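Local coordinates for protein cellobiose 2-epimerase (Caldibacillus thermoamylovorans, PDB 5ZHB) that catalyses the epimerisation of cellobiose at C2 of its reducing-end glucose, giving 4-O-beta-D-glucopyranosyl-D-mannose, at residues C53-A58 and K372-N377. Residues are numbered along the deposited sequence; the frame is centred on the assembly and turned at random.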
loop_
_atom_site.group_PDB
_atom_site.type_symbol
_atom_site.label_atom_id
_atom_site.label_comp_id
_atom_site.label_asym_id
_atom_site.label_seq_id
_atom_site.Cartn_x
_atom_site.Cartn_y
_atom_site.Cartn_z
ATOM N N CYS A 53 -0.243 -7.227 8.351
ATOM C CA CYS A 53 0.313 -5.896 8.496
ATOM C C CYS A 53 -0.714 -4.830 8.119
ATOM O O CYS A 53 -0.846 -3.831 8.816
ATOM C CB CYS A 53 1.537 -5.673 7.621
ATOM S SG CYS A 53 2.921 -6.767 8.011
ATOM N N ARG A 54 -1.404 -5.020 6.990
ATOM C CA ARG A 54 -2.281 -3.971 6.506
ATOM C C ARG A 54 -3.467 -3.792 7.452
ATOM O O ARG A 54 -3.897 -2.663 7.694
ATOM C CB ARG A 54 -2.708 -4.271 5.066
ATOM C CG ARG A 54 -1.557 -3.988 4.102
ATOM C CD ARG A 54 -1.968 -4.490 2.731
ATOM N NE ARG A 54 -0.921 -4.091 1.784
ATOM C CZ ARG A 54 -1.050 -4.322 0.490
ATOM N NH1 ARG A 54 -2.097 -5.000 0.028
ATOM N NH2 ARG A 54 -0.143 -3.847 -0.336
ATOM N N GLN A 55 -4.002 -4.906 7.949
ATOM C CA GLN A 55 -5.057 -4.877 8.956
ATOM C C GLN A 55 -4.591 -4.104 10.197
ATOM O O GLN A 55 -5.318 -3.236 10.683
ATOM C CB GLN A 55 -5.504 -6.294 9.297
ATOM C CG GLN A 55 -6.196 -7.012 8.163
ATOM C CD GLN A 55 -6.041 -8.511 8.290
ATOM O OE1 GLN A 55 -5.385 -8.995 9.222
ATOM N NE2 GLN A 55 -6.607 -9.248 7.340
ATOM N N LEU A 56 -3.353 -4.341 10.644
ATOM C CA LEU A 56 -2.827 -3.654 11.807
ATOM C C LEU A 56 -2.692 -2.162 11.523
ATOM O O LEU A 56 -3.023 -1.309 12.360
ATOM C CB LEU A 56 -1.498 -4.277 12.207
ATOM C CG LEU A 56 -0.677 -3.504 13.247
ATOM C CD1 LEU A 56 -1.450 -3.238 14.536
ATOM C CD2 LEU A 56 0.569 -4.293 13.534
ATOM N N TRP A 57 -2.176 -1.839 10.331
ATOM C CA TRP A 57 -1.988 -0.437 9.970
ATOM C C TRP A 57 -3.332 0.298 9.966
ATOM O O TRP A 57 -3.444 1.384 10.553
ATOM C CB TRP A 57 -1.221 -0.296 8.636
ATOM C CG TRP A 57 -1.023 1.155 8.311
ATOM C CD1 TRP A 57 0.057 1.926 8.628
ATOM C CD2 TRP A 57 -2.029 2.051 7.791
ATOM N NE1 TRP A 57 -0.187 3.227 8.284
ATOM C CE2 TRP A 57 -1.455 3.339 7.778
ATOM C CE3 TRP A 57 -3.324 1.883 7.319
ATOM C CZ2 TRP A 57 -2.158 4.454 7.332
ATOM C CZ3 TRP A 57 -4.012 2.980 6.845
ATOM C CH2 TRP A 57 -3.437 4.251 6.877
ATOM N N ALA A 58 -4.343 -0.278 9.290
ATOM C CA ALA A 58 -5.644 0.349 9.099
ATOM C C ALA A 58 -6.336 0.603 10.442
ATOM O O ALA A 58 -6.813 1.713 10.674
ATOM C CB ALA A 58 -6.527 -0.464 8.172
ATOM N N LYS A 372 -6.294 -8.295 -0.829
ATOM C CA LYS A 372 -7.314 -7.266 -0.723
ATOM C C LYS A 372 -7.729 -7.135 0.731
ATOM O O LYS A 372 -8.253 -8.096 1.320
ATOM C CB LYS A 372 -8.523 -7.511 -1.618
ATOM C CG LYS A 372 -9.536 -6.328 -1.557
ATOM C CD LYS A 372 -10.627 -6.402 -2.614
ATOM C CE LYS A 372 -11.701 -5.362 -2.471
ATOM N NZ LYS A 372 -12.311 -5.362 -1.156
ATOM N N CYS A 373 -7.437 -5.950 1.281
ATOM C CA CYS A 373 -7.621 -5.721 2.697
ATOM C C CYS A 373 -8.027 -4.259 2.865
ATOM O O CYS A 373 -8.507 -3.649 1.912
ATOM C CB CYS A 373 -6.430 -6.272 3.462
ATOM S SG CYS A 373 -4.893 -5.461 2.953
ATOM N N PRO A 374 -8.091 -3.727 4.104
ATOM C CA PRO A 374 -8.634 -2.383 4.301
ATOM C C PRO A 374 -7.650 -1.222 4.236
ATOM O O PRO A 374 -8.035 -0.105 4.533
ATOM C CB PRO A 374 -9.181 -2.534 5.733
ATOM C CG PRO A 374 -8.149 -3.375 6.431
ATOM C CD PRO A 374 -7.735 -4.378 5.370
ATOM N N TYR A 375 -6.380 -1.480 3.896
ATOM C CA TYR A 375 -5.358 -0.443 3.971
ATOM C C TYR A 375 -5.621 0.676 2.960
ATOM O O TYR A 375 -5.678 1.845 3.366
ATOM C CB TYR A 375 -3.973 -1.093 3.889
ATOM C CG TYR A 375 -2.893 -0.456 3.025
ATOM C CD1 TYR A 375 -2.107 0.591 3.488
ATOM C CD2 TYR A 375 -2.590 -0.975 1.766
ATOM C CE1 TYR A 375 -1.064 1.123 2.734
ATOM C CE2 TYR A 375 -1.547 -0.459 1.001
ATOM C CZ TYR A 375 -0.797 0.613 1.472
ATOM O OH TYR A 375 0.260 1.115 0.739
ATOM N N HIS A 376 -5.782 0.340 1.675
ATOM C CA HIS A 376 -5.880 1.386 0.653
ATOM C C HIS A 376 -7.115 2.273 0.877
ATOM O O HIS A 376 -7.022 3.511 0.874
ATOM C CB HIS A 376 -5.884 0.788 -0.743
ATOM C CG HIS A 376 -4.566 0.358 -1.325
ATOM N ND1 HIS A 376 -3.555 1.249 -1.643
ATOM C CD2 HIS A 376 -4.091 -0.874 -1.600
ATOM C CE1 HIS A 376 -2.500 0.561 -2.100
ATOM N NE2 HIS A 376 -2.816 -0.730 -2.120
ATOM N N ASN A 377 -8.275 1.640 1.008
ATOM C CA ASN A 377 -9.525 2.381 1.105
ATOM C C ASN A 377 -9.683 3.080 2.467
ATOM O O ASN A 377 -10.166 4.227 2.501
ATOM C CB ASN A 377 -10.717 1.554 0.625
ATOM C CG ASN A 377 -10.987 0.291 1.411
ATOM O OD1 ASN A 377 -10.126 -0.167 2.165
ATOM N ND2 ASN A 377 -12.158 -0.302 1.187
HETATM O O HOH W 1 -7.183 -9.569 4.257
#
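Tyr375 sets CD2 over one face of the Arg54 guanidinium, toward its rim, with CD2 3.5 Å from NE. The two side chains cross obliquely, their planes 23° apart. In Arg54 a chi1 of -75° puts CG beside the backbone N, and from there the extended chain carries NE past the Tyr375 ring. CB and CG of Arg54 also pack on the tyrosine CB. Phe116 adds a cation-pi contact to Arg54. An alanine here would keep the CB contacts but would probably leave Tyr375 CD2 and CE2 without the guanidinium and CD beside them, and Phe116 without its cation-pi partner. The Cys373 sulphur comes near the guanidinium plane at its edge; its 3.1 Å approach to Arg54 CD is very short, which makes its exact placing doubtful.

The apolar contacts lie further along the helix. Ala58 CB sits 3.8 Å from Pro374 CG, while Gln55 CG meets CD of the same proline. Trp57 CE3 comes to the edge of the Tyr375 ring, 4.2 Å from CD1.

Polar links are sparse: no direct hydrogen bond joins 53-58 to 372-377, and one water makes weak bonds to Gln55 NE2 and Lys372 O. The polar ends point elsewhere, Tyr375 OH to Glu191 and His376 ND1 to Glu311. Within 372-377, Tyr375 CE2 stands over the centre of the His376 ring, 3.3 Å above its plane.

Helices 49-66 and 375-387 are far apart in sequence yet meet here, deep in the protein, consistent with first and last inner helices closing the (alpha/alpha)6 barrel of the N-acylglucosamine 2-epimerase family.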